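Local coordinates for protein leucine aminopeptidase (Fimbriiglobus ruber, PDB 7D1B) that probably cyclises N-terminal glutamine of peptides to pyroglutamate as a zinc-binding glutaminyl cyclase of the M28 peptidase family, at residues A[124-129]-A[227-232]; A[275-280]-A[300-305]. All coordinates share one frame; numbering follows the deposited sequence.

Contact 1 of 2, residues A[124-129]-A[227-232]; sequences RLIVCS and TGAVLL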
loop_
_atom_site.group_PDB
_atom_site.type_symbol
_atom_site.label_atom_id
_atom_site.label_comp_id
_atom_site.label_asym_id
_atom_site.label_seq_id
_atom_site.Cartn_x
_atom_site.Cartn_y
_atom_site.Cartn_z
ATOM N N ARG A 124 -12.662 -6.939 -10.104
ATOM C CA ARG A 124 -11.421 -7.115 -9.372
ATOM C C ARG A 124 -11.251 -6.000 -8.355
ATOM O O ARG A 124 -11.614 -4.845 -8.607
ATOM C CB ARG A 124 -10.207 -7.125 -10.309
ATOM C CG ARG A 124 -10.289 -8.156 -11.425
ATOM C CD ARG A 124 -8.962 -8.329 -12.212
ATOM N NE ARG A 124 -7.947 -8.970 -11.388
ATOM C CZ ARG A 124 -7.956 -10.259 -11.049
ATOM N NH1 ARG A 124 -8.886 -11.080 -11.533
ATOM N NH2 ARG A 124 -7.030 -10.715 -10.208
ATOM N N LEU A 125 -10.700 -6.362 -7.199
ATOM C CA LEU A 125 -10.277 -5.431 -6.168
ATOM C C LEU A 125 -8.769 -5.296 -6.196
ATOM O O LEU A 125 -8.052 -6.228 -6.565
ATOM C CB LEU A 125 -10.702 -5.920 -4.789
ATOM C CG LEU A 125 -12.194 -6.076 -4.525
ATOM C CD1 LEU A 125 -12.410 -6.526 -3.087
ATOM C CD2 LEU A 125 -12.968 -4.797 -4.810
ATOM N N ILE A 126 -8.297 -4.157 -5.702
ATOM C CA ILE A 126 -6.878 -3.893 -5.521
ATOM C C ILE A 126 -6.573 -3.736 -4.037
ATOM O O ILE A 126 -7.280 -3.013 -3.327
ATOM C CB ILE A 126 -6.476 -2.603 -6.266
ATOM C CG1 ILE A 126 -6.597 -2.801 -7.782
ATOM C CG2 ILE A 126 -5.079 -2.151 -5.841
ATOM C CD1 ILE A 126 -6.642 -1.507 -8.547
ATOM N N VAL A 127 -5.493 -4.373 -3.588
ATOM C CA VAL A 127 -4.821 -4.032 -2.338
ATOM C C VAL A 127 -3.484 -3.473 -2.771
ATOM O O VAL A 127 -2.753 -4.138 -3.515
ATOM C CB VAL A 127 -4.636 -5.269 -1.434
ATOM C CG1 VAL A 127 -3.828 -4.884 -0.200
ATOM C CG2 VAL A 127 -5.982 -5.888 -1.060
ATOM N N CYS A 128 -3.156 -2.251 -2.338
ATOM C CA CYS A 128 -1.979 -1.593 -2.899
ATOM C C CYS A 128 -1.158 -0.901 -1.816
ATOM O O CYS A 128 -1.618 -0.656 -0.696
ATOM C CB CYS A 128 -2.346 -0.663 -4.080
ATOM S SG CYS A 128 -3.458 0.683 -3.689
ATOM N N SER A 129 0.071 -0.563 -2.204
ATOM C CA SER A 129 1.036 0.095 -1.331
ATOM C C SER A 129 2.125 0.619 -2.247
ATOM O O SER A 129 2.375 0.024 -3.289
ATOM C CB SER A 129 1.652 -0.938 -0.380
ATOM O OG SER A 129 2.615 -0.364 0.475
ATOM N N THR A 227 -13.358 -2.573 -9.189
ATOM C CA THR A 227 -14.499 -2.025 -8.474
ATOM C C THR A 227 -14.120 -1.369 -7.153
ATOM O O THR A 227 -14.974 -0.718 -6.534
ATOM C CB THR A 227 -15.555 -3.106 -8.249
ATOM O OG1 THR A 227 -14.932 -4.202 -7.585
ATOM C CG2 THR A 227 -16.134 -3.581 -9.597
ATOM N N GLY A 228 -12.874 -1.493 -6.714
ATOM C CA GLY A 228 -12.460 -0.853 -5.482
ATOM C C GLY A 228 -10.993 -1.122 -5.241
ATOM O O GLY A 228 -10.430 -2.123 -5.717
ATOM N N ALA A 229 -10.386 -0.228 -4.450
ATOM C CA ALA A 229 -8.978 -0.330 -4.100
ATOM C C ALA A 229 -8.773 0.155 -2.679
ATOM O O ALA A 229 -9.356 1.162 -2.277
ATOM C CB ALA A 229 -8.112 0.503 -5.040
ATOM N N VAL A 230 -7.910 -0.544 -1.943
ATOM C CA VAL A 230 -7.461 -0.111 -0.624
ATOM C C VAL A 230 -5.963 0.087 -0.680
ATOM O O VAL A 230 -5.228 -0.853 -1.002
ATOM C CB VAL A 230 -7.858 -1.095 0.492
ATOM C CG1 VAL A 230 -7.217 -0.654 1.791
ATOM C CG2 VAL A 230 -9.368 -1.157 0.624
ATOM N N LEU A 231 -5.524 1.306 -0.374
ATOM C CA LEU A 231 -4.120 1.659 -0.236
ATOM C C LEU A 231 -3.737 1.565 1.232
ATOM O O LEU A 231 -4.450 2.073 2.100
ATOM C CB LEU A 231 -3.913 3.089 -0.740
ATOM C CG LEU A 231 -2.523 3.660 -0.486
ATOM C CD1 LEU A 231 -1.455 2.914 -1.297
ATOM C CD2 LEU A 231 -2.491 5.142 -0.820
ATOM N N LEU A 232 -2.630 0.899 1.499
ATOM C CA LEU A 232 -2.090 0.781 2.853
ATOM C C LEU A 232 -0.919 1.745 2.979
ATOM O O LEU A 232 0.038 1.633 2.216
ATOM C CB LEU A 232 -1.559 -0.633 3.037
ATOM C CG LEU A 232 -2.602 -1.744 2.903
ATOM C CD1 LEU A 232 -1.892 -3.101 2.876
ATOM C CD2 LEU A 232 -3.645 -1.655 4.019
HETATM O O HOH W 1 2.491 0.622 3.160
#

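Contact 2 of 2, residues A[275-280]-A[300-305]; sequences RGFDRA and VIDFDY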
loop_
_atom_site.group_PDB
_atom_site.type_symbol
_atom_site.label_atom_id
_atom_site.label_comp_id
_atom_site.label_asym_id
_atom_site.label_seq_id
_atom_site.Cartn_x
_atom_site.Cartn_y
_atom_site.Cartn_z
ATOM N N ARG A 275 -12.936 11.950 11.564
ATOM C CA ARG A 275 -12.471 12.639 10.365
ATOM C C ARG A 275 -11.063 13.187 10.566
ATOM O O ARG A 275 -10.830 13.994 11.463
ATOM C CB ARG A 275 -13.411 13.819 10.110
ATOM C CG ARG A 275 -13.067 14.632 8.927
ATOM C CD ARG A 275 -13.473 13.906 7.684
ATOM N NE ARG A 275 -13.284 14.794 6.555
ATOM C CZ ARG A 275 -12.113 15.011 5.976
ATOM N NH1 ARG A 275 -11.034 14.354 6.410
ATOM N NH2 ARG A 275 -12.017 15.896 4.976
ATOM N N GLY A 276 -10.147 12.812 9.684
ATOM C CA GLY A 276 -8.890 13.533 9.569
ATOM C C GLY A 276 -7.853 13.207 10.634
ATOM O O GLY A 276 -8.029 12.349 11.498
ATOM N N PHE A 277 -6.750 13.963 10.554
ATOM C CA PHE A 277 -5.546 13.793 11.365
ATOM C C PHE A 277 -5.072 15.163 11.813
ATOM O O PHE A 277 -5.439 16.185 11.228
ATOM C CB PHE A 277 -4.443 13.113 10.544
ATOM C CG PHE A 277 -4.908 11.822 9.931
ATOM C CD1 PHE A 277 -4.973 10.664 10.698
ATOM C CD2 PHE A 277 -5.377 11.777 8.624
ATOM C CE1 PHE A 277 -5.470 9.495 10.175
ATOM C CE2 PHE A 277 -5.852 10.591 8.090
ATOM C CZ PHE A 277 -5.906 9.454 8.876
ATOM N N ASP A 278 -4.240 15.189 12.856
ATOM C CA ASP A 278 -3.630 16.463 13.237
ATOM C C ASP A 278 -2.791 17.028 12.099
ATOM O O ASP A 278 -2.773 18.246 11.877
ATOM C CB ASP A 278 -2.758 16.291 14.477
ATOM C CG ASP A 278 -3.563 16.045 15.733
ATOM O OD1 ASP A 278 -4.779 16.329 15.735
ATOM O OD2 ASP A 278 -2.961 15.592 16.730
ATOM N N ARG A 279 -2.078 16.161 11.376
ATOM C CA ARG A 279 -1.154 16.634 10.350
ATOM C C ARG A 279 -1.899 17.166 9.127
ATOM O O ARG A 279 -1.403 18.076 8.452
ATOM C CB ARG A 279 -0.200 15.493 9.999
ATOM C CG ARG A 279 1.137 15.831 9.371
ATOM C CD ARG A 279 2.045 14.573 9.407
ATOM N NE ARG A 279 3.104 14.647 10.414
ATOM C CZ ARG A 279 3.564 13.624 11.136
ATOM N NH1 ARG A 279 4.562 13.832 11.987
ATOM N NH2 ARG A 279 3.041 12.409 11.043
ATOM N N ALA A 280 -3.092 16.643 8.850
ATOM C CA ALA A 280 -3.858 17.040 7.674
ATOM C C ALA A 280 -5.218 16.369 7.724
ATOM O O ALA A 280 -5.362 15.257 8.234
ATOM C CB ALA A 280 -3.156 16.623 6.374
ATOM N N VAL A 300 -5.910 3.711 3.832
ATOM C CA VAL A 300 -5.906 3.201 5.197
ATOM C C VAL A 300 -4.578 3.672 5.783
ATOM O O VAL A 300 -3.510 3.136 5.456
ATOM C CB VAL A 300 -6.075 1.677 5.208
ATOM C CG1 VAL A 300 -5.825 1.125 6.612
ATOM C CG2 VAL A 300 -7.478 1.334 4.738
ATOM N N ILE A 301 -4.656 4.713 6.625
ATOM C CA ILE A 301 -3.497 5.516 6.995
ATOM C C ILE A 301 -3.741 6.130 8.363
ATOM O O ILE A 301 -4.864 6.515 8.699
ATOM C CB ILE A 301 -3.248 6.614 5.924
ATOM C CG1 ILE A 301 -2.028 7.490 6.257
ATOM C CG2 ILE A 301 -4.501 7.482 5.693
ATOM C CD1 ILE A 301 -1.557 8.345 5.086
ATOM N N ASP A 302 -2.663 6.281 9.138
ATOM C CA ASP A 302 -2.650 7.181 10.287
ATOM C C ASP A 302 -1.568 8.214 9.992
ATOM O O ASP A 302 -0.377 7.968 10.218
ATOM C CB ASP A 302 -2.367 6.443 11.589
ATOM C CG ASP A 302 -2.258 7.371 12.778
ATOM O OD1 ASP A 302 -2.441 8.608 12.618
ATOM O OD2 ASP A 302 -2.004 6.829 13.890
ATOM N N PHE A 303 -1.988 9.382 9.497
ATOM C CA PHE A 303 -1.005 10.356 9.059
ATOM C C PHE A 303 -0.319 11.040 10.228
ATOM O O PHE A 303 0.610 11.815 10.000
ATOM C CB PHE A 303 -1.685 11.359 8.111
ATOM C CG PHE A 303 -0.734 12.163 7.234
ATOM C CD1 PHE A 303 0.486 11.655 6.771
ATOM C CD2 PHE A 303 -1.082 13.454 6.875
ATOM C CE1 PHE A 303 1.322 12.426 5.956
ATOM C CE2 PHE A 303 -0.245 14.223 6.065
ATOM C CZ PHE A 303 0.948 13.705 5.607
ATOM N N ASP A 304 -0.739 10.764 11.465
ATOM C CA ASP A 304 -0.039 11.268 12.637
ATOM C C ASP A 304 1.055 10.333 13.140
ATOM O O ASP A 304 1.638 10.591 14.199
ATOM C CB ASP A 304 -1.036 11.612 13.745
ATOM C CG ASP A 304 -1.944 12.756 13.364
ATOM O OD1 ASP A 304 -1.461 13.714 12.716
ATOM O OD2 ASP A 304 -3.148 12.687 13.692
ATOM N N TYR A 305 1.386 9.284 12.390
ATOM C CA TYR A 305 2.490 8.409 12.759
ATOM C C TYR A 305 3.692 9.236 13.199
ATOM O O TYR A 305 4.184 10.093 12.457
ATOM C CB TYR A 305 2.874 7.581 11.544
ATOM C CG TYR A 305 4.082 6.694 11.727
ATOM C CD1 TYR A 305 4.227 5.884 12.855
ATOM C CD2 TYR A 305 5.077 6.644 10.752
ATOM C CE1 TYR A 305 5.329 5.040 12.995
ATOM C CE2 TYR A 305 6.172 5.811 10.883
ATOM C CZ TYR A 305 6.293 5.005 12.002
ATOM O OH TYR A 305 7.359 4.141 12.143
#

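Contact 1 of 2, residues A[124-129]-A[227-232]
Cys128 and Val230 make the shortest backbone bond between strands 124-129 and 227-232, Cys128 N to Val230 O at 2.8 Å. Four more bonds alternate along the pair: Thr227 N to Arg124 O, Ile126 N to Gly228 O, Val230 N to Ile126 O and Leu232 N to Cys128 O. Ile126 and Cys128 thus each give an N-H and a carbonyl to the neighbouring strand, as parallel pairing requires, and the short segments run 20° apart. Beyond the last bond a water donates to both Ser129 OG (2.9 Å) and Leu232 O (2.8 Å) and joins the two strand ends.

The side chains pack on both faces. On one, Ile126 CB rests against Ala229 CB at 3.7 Å. Further along this face, with chi1 at 61°, Cys128 SG lies between its own backbone N and carbonyl carbon and rests beside Leu231 CA and CB. A methyl of Leu231, CD1, reaches on to Ser129 CA at 3.8 Å. The other face carries Leu125, Val127 and Val230. From it Leu125 CD2 touches Thr227 OG1 at 3.5 Å at one end of the pair, and Val127 CG1 meets Leu232 CD1 obliquely at 4.0 Å toward the other. Trp333 and Leu330 of helix 320-336 cover this face, and strand 178-184 flanks 124-129 on its far edge. The pair belongs to the central parallel part of the mixed sheet in the alpha/beta fold of M28 enzymes, with Ser129 about 8 Å, side chain to side chain, from the zinc ligand Asp155.

Contact 2 of 2, residues A[275-280]-A[300-305]
Asp304 grips two successive backbone amides of the facing loop, OD2 taking Asp278 N and OD1 taking Arg279 N, both at 2.9 Å. Each oxygen uses its syn lone pair, so the carboxylate bridges the two N-H groups. In return, Arg279 NH2 donates to two carbonyls of 300-305, Phe303 O at 2.7 Å and Tyr305 O at 2.9 Å, the latter bond nearly straight (172°) and in the guanidinium plane.

Two phenylalanine rings pack beside these polar groups. Arg279 CG, anti to the backbone N (chi1 -158°), is set against the Phe303 ring; CD follows over the ring centre, 3.9 Å from the centroid, while Ala280 CB sits at the ring edge. Phe303 CB in turn lies over a face of the Phe277 ring, 4.0 Å from the centroid, and the two side chains cross at about a right angle. Phe277 CZ reaches Ile301 CG2 at 4.0 Å.

Behind this shell, Asp302 OD1 accepts Asp304 N in an Asx turn, within a type I turn from Asp302 to Tyr305; Asp302 OD2 accepts from Arg241 N and His237 NE2. An alanine in place of Asp304 would probably leave the amides of Asp278 and Arg279 without these acceptors and the 275-280 loop less firmly fixed. With Asp278 OD2 only 4.2 Å from Asp304 OD2, the two N-H...O hydrogen bonds and the nearby Arg279 guanidinium probably help offset the repulsion between the carboxylates.

Contact 1 lies in the buried centre of the sheet, whereas contact 2 is a partly exposed meeting of two loops, its centre about 16 Å from that of the chain. The first relies on repeated main-chain pairing and aliphatic packing; the second binds irregular backbone through a carboxylate, a guanidinium and aromatic rings. They share no segment but touch at Val300, which begins 300-305 at the end of strand 297-300: Leu231 O and Val300 N are 2.8 Å apart, a probable hydrogen bond, and Val230 CG1 packs on Val300 CG2. Contact 1 thus leads through the neighbouring strand into contact 2, where the side chain of Phe303 is about 7 Å from the zinc ion.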